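Local coordinates for haloacid delahogenase-like family hydrolase (Xanthomonas campestris pv. campestris, PDB 2PKE) that probably acts as a magnesium-dependent phosphatase of the haloacid dehalogenase-like hydrolase superfamily, at the interface of chains A and B. Residues are numbered along the deposited sequence; one frame, centred on the assembly and turned at random. Chains: chain A/B, Haloacid delahogenase-like family hydrolase.

Contact 1 and contact 2 lie about 14 Å apart, between the centres of their C-alpha atoms, within one two-fold interface between the helical parts of the two chains. Both draw on helices 72-86 and 93-107, and residues 68, 81 and 104 appear in each with the chains exchanged. The symmetry is imperfect in detail: B:Arg104 is ordered in a polar cluster in contact 2, whereas A:Arg104 in contact 1 is poorly ordered next to a displaced phenylalanine. Together they probably help to join the cap regions of a dimer, although the structure alone does not show that the dimer is physiological.

Contact 1: the interface of chains A and B. Residues chain A 73, 76, 100, 104; chain B 68, 77, 81.
The phenyl ring of B:Phe68 has one face covered from within its own chain, by B:Leu77 CB, which lies 3.8 Å above the ring plane and is offset toward the rim. B:Glu81 CD sits at the ring edge, in plane. The far end of the ring, CZ, is pushed into chain A, where A:Val100 and A:Arg104 come to it from helix 93-107, each crossing it at about a right angle. The tip is held between them: A:Val100 CG1 comes from the side that carries B:Leu77, the A:Arg104 guanidinium from the opposite side, out beyond the rim. Guanidinium and ring planes are 45° apart, so that they neither stack nor meet squarely; A:Arg104 CZ lies 3.6 Å from B:Phe68 CZ. This arginine is poorly ordered, and B:Glu81, whose CD lies at the in-plane edge of the guanidinium, is modelled without its carboxylate oxygens, so their pairing cannot be read in detail.

A:Val100 holds CG1 anti to the backbone N (chi1 171°), which directs that methyl at the ring tip and also sets it 3.7 Å from B:Glu81 CG. On that same side of the ring, B:Leu77 splits its two branches between neighbours on helix 72-86 of chain A. Its CD1 presses tightly on A:Lys73 CG at 3.4 Å, while CD2 meets the A:Thr76 methyl CG2 at 3.7 Å. That methyl is anti to the backbone N.

A:Lys73, bent at chi2 and chi3, curls past the leucine so that its terminal amine reaches the B:Phe68 backbone. NZ donates to the carbonyl O of B:Phe68 at 2.8 Å, in the carbonyl plane and with a C=O...N angle of 158°. The bond ties down the main chain that carries the ring, and so probably helps to fix where the phenyl enters the interface.

The patch thus combines an inserted aromatic with a hydrogen bond to the main chain, and probably contributes to holding the helical caps of the two subunits together.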
loop_
_atom_site.group_PDB
_atom_site.type_symbol
_atom_site.label_atom_id
_atom_site.label_comp_id
_atom_site.label_asym_id
_atom_site.label_seq_id
_atom_site.Cartn_x
_atom_site.Cartn_y
_atom_site.Cartn_z
ATOM N N LYS A 73 1.584 4.911 -10.389
ATOM C CA LYS A 73 0.365 4.431 -11.030
ATOM C C LYS A 73 -0.671 5.541 -11.241
ATOM O O LYS A 73 -1.223 5.694 -12.350
ATOM C CB LYS A 73 -0.189 3.235 -10.254
ATOM C CG LYS A 73 -0.663 2.120 -11.151
ATOM C CD LYS A 73 -0.343 0.733 -10.622
ATOM C CE LYS A 73 -0.724 0.518 -9.209
ATOM N NZ LYS A 73 -0.397 -0.898 -8.895
ATOM N N THR A 76 0.512 8.061 -13.907
ATOM C CA THR A 76 0.193 7.641 -15.283
ATOM C C THR A 76 -1.223 7.950 -15.722
ATOM O O THR A 76 -1.441 8.487 -16.820
ATOM C CB THR A 76 0.440 6.187 -15.468
ATOM O OG1 THR A 76 1.812 5.937 -15.123
ATOM C CG2 THR A 76 0.195 5.774 -16.918
ATOM N N VAL A 100 1.237 5.052 -21.084
ATOM C CA VAL A 100 1.193 3.893 -20.182
ATOM C C VAL A 100 2.604 3.304 -20.011
ATOM O O VAL A 100 2.967 2.915 -18.911
ATOM C CB VAL A 100 0.216 2.791 -20.652
ATOM C CG1 VAL A 100 0.382 1.490 -19.782
ATOM C CG2 VAL A 100 -1.236 3.332 -20.676
ATOM N N ARG A 104 4.815 2.346 -16.827
ATOM C CA ARG A 104 5.414 1.040 -16.635
ATOM C C ARG A 104 6.896 1.138 -16.336
ATOM O O ARG A 104 7.403 0.406 -15.468
ATOM C CB ARG A 104 5.181 0.122 -17.821
ATOM C CG ARG A 104 5.442 -1.360 -17.490
ATOM C CD ARG A 104 5.680 -2.217 -18.701
ATOM N NE ARG A 104 4.772 -1.844 -19.786
ATOM C CZ ARG A 104 3.467 -2.136 -19.836
ATOM N NH1 ARG A 104 2.881 -2.852 -18.876
ATOM N NH2 ARG A 104 2.746 -1.725 -20.876
ATOM N N PHE B 68 0.148 -4.444 -14.050
ATOM C CA PHE B 68 -0.242 -3.167 -13.387
ATOM C C PHE B 68 -0.921 -3.291 -12.028
ATOM O O PHE B 68 -0.918 -2.333 -11.240
ATOM C CB PHE B 68 -1.192 -2.405 -14.268
ATOM C CG PHE B 68 -0.578 -1.923 -15.507
ATOM C CD1 PHE B 68 0.406 -0.962 -15.459
ATOM C CD2 PHE B 68 -0.946 -2.456 -16.715
ATOM C CE1 PHE B 68 0.995 -0.506 -16.612
ATOM C CE2 PHE B 68 -0.362 -2.010 -17.892
ATOM C CZ PHE B 68 0.619 -1.032 -17.842
ATOM N N LEU B 77 -5.547 0.863 -15.974
ATOM C CA LEU B 77 -4.411 0.849 -16.909
ATOM C C LEU B 77 -4.495 -0.376 -17.748
ATOM O O LEU B 77 -4.241 -0.315 -18.936
ATOM C CB LEU B 77 -3.084 0.884 -16.164
ATOM C CG LEU B 77 -2.803 2.195 -15.447
ATOM C CD1 LEU B 77 -1.676 1.988 -14.369
ATOM C CD2 LEU B 77 -2.415 3.265 -16.423
ATOM N N GLU B 81 -4.811 -0.543 -21.800
ATOM C CA GLU B 81 -3.882 -1.258 -22.689
ATOM C C GLU B 81 -4.645 -2.287 -23.550
ATOM O O GLU B 81 -4.386 -2.442 -24.742
ATOM C CB GLU B 81 -2.829 -2.003 -21.867
ATOM C CG GLU B 81 -1.675 -1.172 -21.323
ATOM C CD GLU B 81 -0.450 -2.055 -21.016
#

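Contact 2: the interface of chains A and B. Residues chain A 63-64, 67-68, 81; chain B 101, 104, 107-108.
A:Ile67 and B:Arg104, which lose most surface to the partner chain, cross at about a right angle. A:Ile67 places CG1 in the crowded position between backbone N and carbonyl carbon (chi1 65°). Its tip, CD1, thereby lies 3.8 Å from B:Arg104 CG, end-on against the aliphatic stem, while the other branch, CG2, packs 3.7 Å from B:Gln108 CG.

B:Arg104, with CG anti to the backbone N and its chain bent at chi3, turns its guanidinium end-on to A:Asn64. Both NH1 and NH2 donate to the single acceptor OD1, from above the amide carbonyl plane rather than along a lone pair. NH2 also donates to A:Glu81 OE2 at 2.9 Å, on the syn lone pair, with carboxylate and guanidinium only 19° from coplanar; its 2.8 Å approach to A:Glu81 OE1 is a charge contact, as the N-H points to OE2. The amide's other end, ND2, donates to A:Glu81 OE1 at 3.0 Å, nearly straight (174°), so A:Asn64 bonds both members of the ion pair. A:Arg63 NH1, weakly bonded to A:Glu81 OE1, lies 3.2 Å from B:Arg104 NH2, the guanidinium planes steeply inclined; the carboxylate probably offsets both charges.

B:Leu107 completes the apolar side, its CD1 meeting the in-plane edge of the A:Phe68 ring, 3.4 Å from CE1.

In the fold, helices 57-68 and 72-86 of chain A face the C-terminal half of helix 93-107 of chain B, within the helical cap inserted between the first two core strands.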
loop_
_atom_site.group_PDB
_atom_site.type_symbol
_atom_site.label_atom_id
_atom_site.label_comp_id
_atom_site.label_asym_id
_atom_site.label_seq_id
_atom_site.Cartn_x
_atom_site.Cartn_y
_atom_site.Cartn_z
ATOM N N ARG A 63 -6.289 17.244 -7.990
ATOM C CA ARG A 63 -7.595 16.611 -7.802
ATOM C C ARG A 63 -7.591 15.068 -7.709
ATOM O O ARG A 63 -8.431 14.494 -7.025
ATOM C CB ARG A 63 -8.592 17.077 -8.852
ATOM C CG ARG A 63 -8.401 16.593 -10.255
ATOM C CD ARG A 63 -9.555 17.159 -11.107
ATOM N NE ARG A 63 -9.318 17.130 -12.559
ATOM C CZ ARG A 63 -9.334 16.030 -13.320
ATOM N NH1 ARG A 63 -9.550 14.821 -12.791
ATOM N NH2 ARG A 63 -9.110 16.141 -14.627
ATOM N N ASN A 64 -6.655 14.419 -8.377
ATOM C CA ASN A 64 -6.562 12.957 -8.345
ATOM C C ASN A 64 -5.821 12.386 -7.148
ATOM O O ASN A 64 -5.953 11.210 -6.846
ATOM C CB ASN A 64 -5.928 12.453 -9.616
ATOM C CG ASN A 64 -6.833 12.597 -10.798
ATOM O OD1 ASN A 64 -7.998 12.952 -10.641
ATOM N ND2 ASN A 64 -6.310 12.313 -12.002
ATOM N N ILE A 67 -8.026 10.507 -4.826
ATOM C CA ILE A 67 -8.458 9.130 -5.090
ATOM C C ILE A 67 -7.318 8.131 -5.306
ATOM O O ILE A 67 -7.481 6.927 -5.032
ATOM C CB ILE A 67 -9.509 9.022 -6.255
ATOM C CG1 ILE A 67 -8.957 9.435 -7.604
ATOM C CG2 ILE A 67 -10.729 9.907 -5.994
ATOM C CD1 ILE A 67 -9.881 9.033 -8.737
ATOM N N PHE A 68 -6.165 8.605 -5.775
ATOM C CA PHE A 68 -5.039 7.702 -6.067
ATOM C C PHE A 68 -4.035 7.625 -4.945
ATOM O O PHE A 68 -3.308 6.623 -4.852
ATOM C CB PHE A 68 -4.279 8.165 -7.312
ATOM C CG PHE A 68 -5.115 8.200 -8.559
ATOM C CD1 PHE A 68 -6.191 7.385 -8.732
ATOM C CD2 PHE A 68 -4.780 9.066 -9.592
ATOM C CE1 PHE A 68 -6.919 7.433 -9.908
ATOM C CE2 PHE A 68 -5.520 9.104 -10.753
ATOM C CZ PHE A 68 -6.587 8.305 -10.892
ATOM N N GLU A 81 -5.140 11.551 -18.578
ATOM C CA GLU A 81 -6.228 12.510 -18.454
ATOM C C GLU A 81 -5.789 13.897 -18.913
ATOM O O GLU A 81 -6.491 14.582 -19.649
ATOM C CB GLU A 81 -6.699 12.473 -17.004
ATOM C CG GLU A 81 -8.087 12.940 -16.751
ATOM C CD GLU A 81 -8.685 12.298 -15.496
ATOM O OE1 GLU A 81 -8.035 12.328 -14.423
ATOM O OE2 GLU A 81 -9.807 11.756 -15.594
ATOM N N GLU B 101 -12.768 7.211 -16.446
ATOM C CA GLU B 101 -13.925 7.527 -15.575
ATOM C C GLU B 101 -14.497 6.277 -14.877
ATOM O O GLU B 101 -14.973 6.370 -13.753
ATOM C CB GLU B 101 -15.067 8.207 -16.339
ATOM C CG GLU B 101 -14.745 9.506 -17.032
ATOM C CD GLU B 101 -14.285 10.615 -16.095
ATOM O OE1 GLU B 101 -14.429 10.500 -14.840
ATOM O OE2 GLU B 101 -13.810 11.632 -16.653
ATOM N N ARG B 104 -12.159 5.764 -11.931
ATOM C CA ARG B 104 -12.416 6.831 -10.975
ATOM C C ARG B 104 -13.697 6.536 -10.237
ATOM O O ARG B 104 -13.752 6.707 -9.052
ATOM C CB ARG B 104 -12.452 8.199 -11.635
ATOM C CG ARG B 104 -13.112 9.274 -10.753
ATOM C CD ARG B 104 -13.367 10.623 -11.497
ATOM N NE ARG B 104 -12.234 10.963 -12.340
ATOM C CZ ARG B 104 -11.059 11.351 -11.868
ATOM N NH1 ARG B 104 -10.849 11.488 -10.566
ATOM N NH2 ARG B 104 -10.086 11.624 -12.702
ATOM N N LEU B 107 -12.983 3.706 -7.847
ATOM C CA LEU B 107 -12.232 4.187 -6.700
ATOM C C LEU B 107 -13.062 4.984 -5.697
ATOM O O LEU B 107 -12.696 5.072 -4.521
ATOM C CB LEU B 107 -11.059 5.054 -7.168
ATOM C CG LEU B 107 -9.831 4.285 -7.645
ATOM C CD1 LEU B 107 -8.961 5.182 -8.451
ATOM C CD2 LEU B 107 -9.057 3.661 -6.473
ATOM N N GLN B 108 -14.119 5.632 -6.172
ATOM C CA GLN B 108 -14.919 6.512 -5.325
ATOM C C GLN B 108 -16.166 5.811 -4.785
ATOM O O GLN B 108 -16.950 6.438 -4.101
ATOM C CB GLN B 108 -15.338 7.774 -6.102
ATOM C CG GLN B 108 -14.166 8.703 -6.469
ATOM C CD GLN B 108 -14.601 9.945 -7.211
ATOM O OE1 GLN B 108 -15.504 9.916 -8.070
ATOM N NE2 GLN B 108 -13.972 11.060 -6.878
#